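Local coordinates for glycoside hydrolase family protein (Novosphingobium sp. PP1Y, PDB 6Q2F) that probably hydrolyses terminal alpha-L-rhamnose residues from glycosides, as an alpha-L-rhamnosidase that carries a bound sodium ion, at residues A[940-945]-A[972-977]; A[901-907]-A[921-926]; A[45-50]-A[719-724]. All blocks are in the same frame, centred on the assembly; numbering follows the deposited sequence.

Contact 1: residues A[940-945]-A[972-977]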
loop_
_atom_site.group_PDB
_atom_site.type_symbol
_atom_site.label_atom_id
_atom_site.label_comp_id
_atom_site.label_asym_id
_atom_site.label_seq_id
_atom_site.Cartn_x
_atom_site.Cartn_y
_atom_site.Cartn_z
ATOM N N PRO A 940 -13.936 13.526 -33.174
ATOM C CA PRO A 940 -12.960 13.165 -34.202
ATOM C C PRO A 940 -11.701 14.006 -34.066
ATOM O O PRO A 940 -11.698 15.091 -33.485
ATOM C CB PRO A 940 -13.683 13.469 -35.523
ATOM C CG PRO A 940 -15.088 13.873 -35.146
ATOM C CD PRO A 940 -15.046 14.315 -33.723
ATOM N N ILE A 941 -10.612 13.476 -34.625
ATOM C CA ILE A 941 -9.298 14.078 -34.463
ATOM C C ILE A 941 -8.513 13.854 -35.752
ATOM O O ILE A 941 -8.769 12.905 -36.495
ATOM C CB ILE A 941 -8.589 13.503 -33.202
ATOM C CG1 ILE A 941 -7.464 14.428 -32.732
ATOM C CG2 ILE A 941 -8.090 12.077 -33.409
ATOM C CD1 ILE A 941 -7.961 15.669 -32.037
ATOM N N SER A 942 -7.602 14.774 -36.050
ATOM C CA SER A 942 -6.709 14.621 -37.189
ATOM C C SER A 942 -5.651 13.572 -36.882
ATOM O O SER A 942 -5.265 13.384 -35.730
ATOM C CB SER A 942 -6.039 15.952 -37.534
ATOM O OG SER A 942 -6.986 16.876 -38.030
ATOM N N TYR A 943 -5.179 12.885 -37.923
ATOM C CA TYR A 943 -4.190 11.839 -37.709
ATOM C C TYR A 943 -3.496 11.512 -39.023
ATOM O O TYR A 943 -4.007 11.797 -40.108
ATOM C CB TYR A 943 -4.826 10.564 -37.124
ATOM C CG TYR A 943 -5.754 9.856 -38.088
ATOM C CD1 TYR A 943 -7.097 10.199 -38.158
ATOM C CD2 TYR A 943 -5.285 8.867 -38.946
ATOM C CE1 TYR A 943 -7.953 9.570 -39.041
ATOM C CE2 TYR A 943 -6.131 8.240 -39.843
ATOM C CZ TYR A 943 -7.466 8.598 -39.886
ATOM O OH TYR A 943 -8.316 7.978 -40.775
ATOM N N ARG A 944 -2.335 10.866 -38.900
ATOM C CA ARG A 944 -1.611 10.302 -40.031
ATOM C C ARG A 944 -1.106 8.925 -39.644
ATOM O O ARG A 944 -0.474 8.764 -38.590
ATOM C CB ARG A 944 -0.440 11.198 -40.464
ATOM C CG ARG A 944 0.764 10.425 -40.952
ATOM C CD ARG A 944 1.767 11.326 -41.651
ATOM N NE ARG A 944 1.371 11.646 -43.019
ATOM C CZ ARG A 944 1.815 11.002 -44.093
ATOM N NH1 ARG A 944 2.677 10.000 -43.959
ATOM N NH2 ARG A 944 1.405 11.368 -45.305
ATOM N N ILE A 945 -1.427 7.930 -40.468
ATOM C CA ILE A 945 -0.967 6.562 -40.266
ATOM C C ILE A 945 0.182 6.333 -41.227
ATOM O O ILE A 945 0.067 6.624 -42.421
ATOM C CB ILE A 945 -2.094 5.545 -40.498
ATOM C CG1 ILE A 945 -3.295 5.874 -39.614
ATOM C CG2 ILE A 945 -1.595 4.140 -40.219
ATOM C CD1 ILE A 945 -4.407 4.863 -39.693
ATOM N N ARG A 972 -9.305 6.138 -44.515
ATOM C CA ARG A 972 -8.105 6.735 -45.076
ATOM C C ARG A 972 -6.980 6.603 -44.063
ATOM O O ARG A 972 -7.218 6.493 -42.858
ATOM C CB ARG A 972 -8.307 8.224 -45.401
ATOM C CG ARG A 972 -9.395 8.571 -46.419
ATOM C CD ARG A 972 -9.775 10.058 -46.293
ATOM N NE ARG A 972 -10.045 10.701 -47.579
ATOM C CZ ARG A 972 -9.134 11.347 -48.307
ATOM N NH1 ARG A 972 -7.875 11.438 -47.887
ATOM N NH2 ARG A 972 -9.479 11.899 -49.463
ATOM N N ASP A 973 -5.747 6.675 -44.552
ATOM C CA ASP A 973 -4.592 6.661 -43.671
ATOM C C ASP A 973 -4.199 8.041 -43.156
ATOM O O ASP A 973 -3.387 8.125 -42.223
ATOM C CB ASP A 973 -3.410 5.995 -44.377
ATOM C CG ASP A 973 -3.324 4.513 -44.059
ATOM O OD1 ASP A 973 -4.319 3.973 -43.503
ATOM O OD2 ASP A 973 -2.272 3.898 -44.343
ATOM N N ARG A 974 -4.767 9.114 -43.707
ATOM C CA ARG A 974 -4.506 10.460 -43.212
ATOM C C ARG A 974 -5.787 11.280 -43.257
ATOM O O ARG A 974 -6.456 11.332 -44.291
ATOM C CB ARG A 974 -3.411 11.156 -44.028
ATOM C CG ARG A 974 -2.965 12.485 -43.423
ATOM C CD ARG A 974 -1.901 13.182 -44.282
ATOM N NE ARG A 974 -1.920 12.678 -45.646
ATOM C CZ ARG A 974 -1.098 13.084 -46.609
ATOM N NH1 ARG A 974 -0.187 14.016 -46.356
ATOM N NH2 ARG A 974 -1.185 12.550 -47.823
ATOM N N VAL A 975 -6.132 11.902 -42.130
ATOM C CA VAL A 975 -7.210 12.883 -42.061
ATOM C C VAL A 975 -6.654 14.133 -41.400
ATOM O O VAL A 975 -6.072 14.057 -40.311
ATOM C CB VAL A 975 -8.433 12.369 -41.282
ATOM C CG1 VAL A 975 -9.491 13.451 -41.203
ATOM C CG2 VAL A 975 -8.990 11.115 -41.930
ATOM N N THR A 976 -6.811 15.276 -42.070
ATOM C CA THR A 976 -6.511 16.595 -41.523
ATOM C C THR A 976 -7.843 17.315 -41.388
ATOM O O THR A 976 -8.448 17.681 -42.396
ATOM C CB THR A 976 -5.565 17.383 -42.429
ATOM O OG1 THR A 976 -4.362 16.640 -42.638
ATOM C CG2 THR A 976 -5.226 18.744 -41.804
ATOM N N LEU A 977 -8.318 17.487 -40.158
ATOM C CA LEU A 977 -9.586 18.175 -39.964
ATOM C C LEU A 977 -9.408 19.662 -40.207
ATOM O O LEU A 977 -8.345 20.231 -39.936
ATOM C CB LEU A 977 -10.133 17.941 -38.555
ATOM C CG LEU A 977 -10.551 16.495 -38.276
ATOM C CD1 LEU A 977 -11.123 16.350 -36.863
ATOM C CD2 LEU A 977 -11.555 16.049 -39.312
HETATM O O HOH W 1 -10.831 7.265 -42.036
#
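Tyr943, Asp973 and Leu977 lose the most surface where the short strand 974-975 pairs with strand 937-946, whose Arg944 is also bonded to Val951 of strand 949-956. Tyr943 and Val975 form an antiparallel hydrogen-bonded pair, Tyr943 N to Val975 O at 2.8 Å and Val975 N to Tyr943 O at 2.9 Å. The tyrosine ring lies along the incoming segment, its CE1 3.4 Å from Val975 CG2, and its hydroxyl donates to Arg972 O (OH to O 2.8 Å); a water bridges that hydroxyl to Arg972 N. Asp973 O accepts from Ile945 N at 2.6 Å, and Asp973 CG lies 3.9 Å from Ile945 CB. At the other end Leu977 N donates to Ser942 OG at 2.6 Å, while Leu977 CD1 rests 4.1 Å from Pro940 CB. On the opposite face from Tyr943, the like charges of Arg944 and Arg974 lie close without bonding. The chemistry implies that this extension of the antiparallel sheet rests mainly on backbone and hydroxyl hydrogen bonds, with no salt bridge between the segments.

Contact 2: residues A[901-907]-A[921-926]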
loop_
_atom_site.group_PDB
_atom_site.type_symbol
_atom_site.label_atom_id
_atom_site.label_comp_id
_atom_site.label_asym_id
_atom_site.label_seq_id
_atom_site.Cartn_x
_atom_site.Cartn_y
_atom_site.Cartn_z
ATOM N N LYS A 901 -11.710 -5.415 -30.621
ATOM C CA LYS A 901 -12.243 -4.315 -31.409
ATOM C C LYS A 901 -11.269 -3.150 -31.569
ATOM O O LYS A 901 -11.512 -2.279 -32.413
ATOM C CB LYS A 901 -13.566 -3.848 -30.788
ATOM C CG LYS A 901 -14.719 -4.825 -31.076
ATOM C CD LYS A 901 -15.912 -4.622 -30.144
ATOM C CE LYS A 901 -17.184 -4.466 -30.945
ATOM N NZ LYS A 901 -17.104 -3.285 -31.863
ATOM N N GLY A 902 -10.180 -3.111 -30.805
ATOM C CA GLY A 902 -9.147 -2.119 -31.046
ATOM C C GLY A 902 -8.434 -1.705 -29.772
ATOM O O GLY A 902 -8.469 -2.393 -28.763
ATOM N N GLU A 903 -7.746 -0.567 -29.859
ATOM C CA GLU A 903 -6.882 -0.078 -28.795
ATOM C C GLU A 903 -7.537 1.095 -28.078
ATOM O O GLU A 903 -8.306 1.852 -28.671
ATOM C CB GLU A 903 -5.537 0.391 -29.355
ATOM C CG GLU A 903 -5.031 -0.473 -30.471
ATOM C CD GLU A 903 -4.861 -1.895 -30.016
ATOM O OE1 GLU A 903 -4.217 -2.091 -28.962
ATOM O OE2 GLU A 903 -5.381 -2.800 -30.692
ATOM N N ILE A 904 -7.206 1.241 -26.800
ATOM C CA ILE A 904 -7.560 2.416 -26.020
ATOM C C ILE A 904 -6.296 2.882 -25.320
ATOM O O ILE A 904 -5.701 2.118 -24.556
ATOM C CB ILE A 904 -8.653 2.122 -24.990
ATOM C CG1 ILE A 904 -9.923 1.628 -25.676
ATOM C CG2 ILE A 904 -8.921 3.373 -24.151
ATOM C CD1 ILE A 904 -10.876 1.000 -24.676
ATOM N N TYR A 905 -5.863 4.113 -25.609
ATOM C CA TYR A 905 -4.771 4.736 -24.873
ATOM C C TYR A 905 -5.334 5.766 -23.919
ATOM O O TYR A 905 -6.214 6.546 -24.283
ATOM C CB TYR A 905 -3.753 5.395 -25.807
ATOM C CG TYR A 905 -2.905 4.420 -26.568
ATOM C CD1 TYR A 905 -3.382 3.842 -27.739
ATOM C CD2 TYR A 905 -1.629 4.080 -26.137
ATOM C CE1 TYR A 905 -2.620 2.947 -28.468
ATOM C CE2 TYR A 905 -0.855 3.170 -26.866
ATOM C CZ TYR A 905 -1.363 2.618 -28.034
ATOM O OH TYR A 905 -0.629 1.730 -28.783
ATOM N N TYR A 906 -4.849 5.735 -22.686
ATOM C CA TYR A 906 -5.191 6.717 -21.672
ATOM C C TYR A 906 -3.963 7.569 -21.434
ATOM O O TYR A 906 -2.901 7.028 -21.134
ATOM C CB TYR A 906 -5.619 6.029 -20.373
ATOM C CG TYR A 906 -6.022 6.962 -19.250
ATOM C CD1 TYR A 906 -7.088 7.843 -19.391
ATOM C CD2 TYR A 906 -5.347 6.950 -18.044
ATOM C CE1 TYR A 906 -7.477 8.685 -18.345
ATOM C CE2 TYR A 906 -5.723 7.784 -17.003
ATOM C CZ TYR A 906 -6.787 8.634 -17.150
ATOM O OH TYR A 906 -7.143 9.445 -16.081
ATOM N N LEU A 907 -4.117 8.890 -21.554
ATOM C CA LEU A 907 -3.028 9.848 -21.400
ATOM C C LEU A 907 -3.367 10.851 -20.300
ATOM O O LEU A 907 -4.511 11.319 -20.203
ATOM C CB LEU A 907 -2.776 10.619 -22.700
ATOM C CG LEU A 907 -2.619 9.880 -24.035
ATOM C CD1 LEU A 907 -2.180 10.855 -25.133
ATOM C CD2 LEU A 907 -1.604 8.770 -23.906
ATOM N N PHE A 921 1.443 6.603 -31.532
ATOM C CA PHE A 921 0.896 5.366 -30.997
ATOM C C PHE A 921 1.309 4.219 -31.906
ATOM O O PHE A 921 1.275 4.349 -33.142
ATOM C CB PHE A 921 -0.627 5.429 -30.881
ATOM C CG PHE A 921 -1.126 6.616 -30.112
ATOM C CD1 PHE A 921 -1.277 7.840 -30.734
ATOM C CD2 PHE A 921 -1.446 6.509 -28.767
ATOM C CE1 PHE A 921 -1.737 8.932 -30.033
ATOM C CE2 PHE A 921 -1.905 7.596 -28.058
ATOM C CZ PHE A 921 -2.045 8.815 -28.691
ATOM N N ARG A 922 1.717 3.104 -31.291
ATOM C CA ARG A 922 2.091 1.906 -32.043
ATOM C C ARG A 922 0.815 1.168 -32.447
ATOM O O ARG A 922 0.449 0.123 -31.908
ATOM C CB ARG A 922 3.017 1.021 -31.219
ATOM C CG ARG A 922 3.590 -0.185 -31.986
ATOM C CD ARG A 922 4.437 -1.059 -31.047
ATOM N NE ARG A 922 3.648 -1.606 -29.945
ATOM C CZ ARG A 922 4.133 -1.909 -28.742
ATOM N NH1 ARG A 922 5.408 -1.684 -28.453
ATOM N NH2 ARG A 922 3.334 -2.419 -27.818
ATOM N N VAL A 923 0.102 1.756 -33.405
ATOM C CA VAL A 923 -1.136 1.172 -33.904
ATOM C C VAL A 923 -1.357 1.699 -35.310
ATOM O O VAL A 923 -0.859 2.760 -35.687
ATOM C CB VAL A 923 -2.361 1.479 -33.005
ATOM C CG1 VAL A 923 -2.601 2.982 -32.938
ATOM C CG2 VAL A 923 -3.629 0.780 -33.514
ATOM N N THR A 924 -2.149 0.955 -36.068
ATOM C CA THR A 924 -2.304 1.140 -37.489
ATOM C C THR A 924 -3.707 0.673 -37.864
ATOM O O THR A 924 -4.339 -0.067 -37.117
ATOM C CB THR A 924 -1.176 0.347 -38.165
ATOM O OG1 THR A 924 -1.282 -1.029 -37.796
ATOM C CG2 THR A 924 0.168 0.928 -37.872
ATOM N N GLY A 925 -4.212 1.130 -39.008
ATOM C CA GLY A 925 -5.501 0.639 -39.472
ATOM C C GLY A 925 -6.742 1.167 -38.758
ATOM O O GLY A 925 -7.858 0.740 -39.089
ATOM N N LYS A 926 -6.598 2.089 -37.804
ATOM C CA LYS A 926 -7.728 2.578 -37.022
ATOM C C LYS A 926 -7.786 4.100 -37.076
ATOM O O LYS A 926 -6.752 4.767 -37.022
ATOM C CB LYS A 926 -7.629 2.105 -35.562
ATOM C CG LYS A 926 -7.671 0.578 -35.370
ATOM C CD LYS A 926 -9.097 0.035 -35.538
ATOM C CE LYS A 926 -9.207 -1.411 -35.010
ATOM N NZ LYS A 926 -10.584 -1.977 -35.159
#
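Phe921 turns the edge of its ring onto the face of Tyr905 in an edge-to-face, roughly T-shaped stack, with centroids 4.7 Å apart and planes at 66°. The closest atoms, Phe921 CD2 and Tyr905 CG, are 3.4 Å apart, and Leu907 CD1 meets the same phenylalanine at CZ, 4.1 Å away. Tyr905 and Leu907, two residues apart on strand 902-908, thus present their side chains on one face, toward the segment 921-926. The far end of Tyr905 is tied down elsewhere, its OH hydrogen-bonding to Asp880. After Phe921 the chain makes an inverse gamma turn centred on Arg922, whose guanidinium forms a salt bridge with Asp733 and a hydrogen bond with Ala878 O. Val923 then comes back over the strand, its CG2 3.6 Å from CG of Glu903, whose carboxylate forms a salt bridge with Arg898 and a hydrogen bond with His896. Lys926 reaches to the start of the strand and donates from NZ to Lys901 O at 2.9 Å, with Arg967 O as a second acceptor. Its CE passes 4.0 Å from CA of Gly902, where a CB would be tight against it; the backbone angles of Gly902 by themselves also call for glycine. No backbone hydrogen bond joins the segments. The loop between strands 915-921 and 926-932 thus lies over strand 902-908 through side chains, as is typical of the layer between facing parts of a curled antiparallel sheet, as in a beta-sandwich.

Contact 3: residues A[45-50]-A[719-724]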
loop_
_atom_site.group_PDB
_atom_site.type_symbol
_atom_site.label_atom_id
_atom_site.label_comp_id
_atom_site.label_asym_id
_atom_site.label_seq_id
_atom_site.Cartn_x
_atom_site.Cartn_y
_atom_site.Cartn_z
ATOM N N ALA A 45 -22.134 2.296 -23.231
ATOM C CA ALA A 45 -21.660 2.104 -21.866
ATOM C C ALA A 45 -20.891 3.329 -21.391
ATOM O O ALA A 45 -21.010 3.735 -20.231
ATOM C CB ALA A 45 -20.793 0.845 -21.779
ATOM N N PHE A 46 -20.095 3.937 -22.283
ATOM C CA PHE A 46 -19.352 5.136 -21.898
ATOM C C PHE A 46 -20.289 6.286 -21.572
ATOM O O PHE A 46 -20.015 7.065 -20.655
ATOM C CB PHE A 46 -18.388 5.520 -23.014
ATOM C CG PHE A 46 -17.363 6.547 -22.627
ATOM C CD1 PHE A 46 -16.405 6.265 -21.672
ATOM C CD2 PHE A 46 -17.333 7.776 -23.258
ATOM C CE1 PHE A 46 -15.434 7.205 -21.329
ATOM C CE2 PHE A 46 -16.367 8.726 -22.930
ATOM C CZ PHE A 46 -15.410 8.431 -21.961
ATOM N N LYS A 47 -21.404 6.403 -22.284
ATOM C CA LYS A 47 -22.356 7.450 -21.937
ATOM C C LYS A 47 -22.969 7.208 -20.553
ATOM O O LYS A 47 -23.042 8.134 -19.734
ATOM C CB LYS A 47 -23.437 7.558 -23.010
ATOM C CG LYS A 47 -24.177 8.885 -22.965
ATOM C CD LYS A 47 -23.194 10.056 -22.812
ATOM C CE LYS A 47 -23.910 11.403 -22.814
ATOM N NZ LYS A 47 -24.927 11.487 -21.719
ATOM N N ASP A 48 -23.390 5.961 -20.268
ATOM C CA ASP A 48 -24.042 5.585 -19.001
ATOM C C ASP A 48 -23.405 4.320 -18.438
ATOM O O ASP A 48 -23.872 3.204 -18.691
ATOM C CB ASP A 48 -25.545 5.377 -19.180
ATOM C CG ASP A 48 -26.253 6.642 -19.628
ATOM O OD1 ASP A 48 -26.474 7.544 -18.780
ATOM O OD2 ASP A 48 -26.580 6.734 -20.835
ATOM N N PRO A 49 -22.343 4.469 -17.650
ATOM C CA PRO A 49 -21.549 3.304 -17.264
ATOM C C PRO A 49 -22.359 2.308 -16.479
ATOM O O PRO A 49 -23.294 2.676 -15.738
ATOM C CB PRO A 49 -20.431 3.922 -16.409
ATOM C CG PRO A 49 -20.265 5.293 -16.985
ATOM C CD PRO A 49 -21.632 5.741 -17.443
ATOM N N PRO A 50 -22.067 1.016 -16.617
ATOM C CA PRO A 50 -22.736 0.007 -15.795
ATOM C C PRO A 50 -22.192 0.009 -14.372
ATOM O O PRO A 50 -21.173 0.630 -14.067
ATOM C CB PRO A 50 -22.424 -1.307 -16.515
ATOM C CG PRO A 50 -21.065 -1.050 -17.142
ATOM C CD PRO A 50 -20.997 0.445 -17.444
ATOM N N ALA A 719 -16.544 6.888 -13.131
ATOM C CA ALA A 719 -17.142 5.678 -13.691
ATOM C C ALA A 719 -16.806 5.517 -15.170
ATOM O O ALA A 719 -16.594 4.396 -15.640
ATOM C CB ALA A 719 -18.658 5.705 -13.501
ATOM N N ARG A 720 -16.781 6.617 -15.930
ATOM C CA ARG A 720 -16.468 6.502 -17.351
ATOM C C ARG A 720 -15.011 6.136 -17.557
ATOM O O ARG A 720 -14.676 5.343 -18.441
ATOM C CB ARG A 720 -16.781 7.802 -18.095
ATOM C CG ARG A 720 -18.241 8.092 -18.163
ATOM C CD ARG A 720 -18.547 9.236 -19.110
ATOM N NE ARG A 720 -19.980 9.436 -19.213
ATOM C CZ ARG A 720 -20.598 10.510 -18.750
ATOM N NH1 ARG A 720 -19.893 11.473 -18.174
ATOM N NH2 ARG A 720 -21.910 10.626 -18.865
ATOM N N SER A 721 -14.126 6.736 -16.772
ATOM C CA SER A 721 -12.715 6.414 -16.878
ATOM C C SER A 721 -12.475 4.961 -16.500
ATOM O O SER A 721 -11.727 4.250 -17.176
ATOM C CB SER A 721 -11.916 7.356 -15.981
ATOM O OG SER A 721 -12.041 8.687 -16.436
ATOM N N SER A 722 -13.118 4.510 -15.416
ATOM C CA SER A 722 -12.964 3.134 -14.962
ATOM C C SER A 722 -13.445 2.160 -16.026
ATOM O O SER A 722 -12.816 1.126 -16.257
ATOM C CB SER A 722 -13.755 2.918 -13.667
ATOM O OG SER A 722 -13.351 3.828 -12.648
ATOM N N LEU A 723 -14.570 2.481 -16.685
ATOM C CA LEU A 723 -15.115 1.592 -17.711
ATOM C C LEU A 723 -14.075 1.294 -18.784
ATOM O O LEU A 723 -13.775 0.123 -19.072
ATOM C CB LEU A 723 -16.372 2.209 -18.338
ATOM C CG LEU A 723 -16.831 1.513 -19.619
ATOM C CD1 LEU A 723 -17.386 0.096 -19.327
ATOM C CD2 LEU A 723 -17.828 2.359 -20.422
ATOM N N LEU A 724 -13.516 2.349 -19.390
ATOM C CA LEU A 724 -12.516 2.133 -20.437
ATOM C C LEU A 724 -11.286 1.434 -19.874
ATOM O O LEU A 724 -10.702 0.560 -20.530
ATOM C CB LEU A 724 -12.141 3.459 -21.075
ATOM C CG LEU A 724 -13.298 4.246 -21.730
ATOM C CD1 LEU A 724 -12.798 5.441 -22.571
ATOM C CD2 LEU A 724 -14.069 3.321 -22.645
HETATM O O HOH W 2 -24.083 12.909 -18.946
#
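Arg720 supplies the side-chain donors that bind helix 712-726 to the end of helix 42-47. Its NE donates to Phe46 O at 2.8 Å and its NH2 to Lys47 O at 2.9 Å; a weak third bond runs from NE to Lys47 O at 3.4 Å. These carbonyls stand where the helix finishes, Asp48 being the first residue to leave helical angles. NH1 is satisfied outside the two segments by Pro933 O. The like charges of Lys47 NZ and Arg720 NH2, 4.2 Å apart, share one water that accepts from both. The aliphatic part of the arginine is used as well: CD sits over the face of the Phe46 ring, a CH-pi contact 4.2 Å from the centroid, and CG lies 3.6 Å from Pro49 CG. One turn on, Leu723 CD2 packs 3.6 Å from Ala45 CB, and Leu724 CD1 lies 3.4 Å from Phe46 CE1. Pro49 CB meets Ala719 CB at 3.8 Å. Trp931 also touches the Phe46 ring, so a beta-strand borders the same site. This is a helix-helix packing contact between an N-terminal helix and one far along the chain, with an arginine hydrogen-bonded to the carbonyls at a helix end.

Contact 1 lies at the surface, whereas contacts 2 and 3 are partly buried. Contacts 1 and 2 both reach the same antiparallel sheet and touch where Ile945 CD1 lies 3.6 Å from Lys926 O; one adds the short strand 974-975 through backbone bonds, the other joins elements through side chains and aromatic rings. Contact 3 unites helices, with an arginine serving carbonyls at a helix end. It meets contact 2 lightly, Ile904 CD1 lying 4.2 Å from Leu724 O, but stays about 12 Å from contact 1 at the nearest atoms. Two like-charged arginines lie close together at the surface in contact 1, while in contact 3 a water mediates between lysine and arginine.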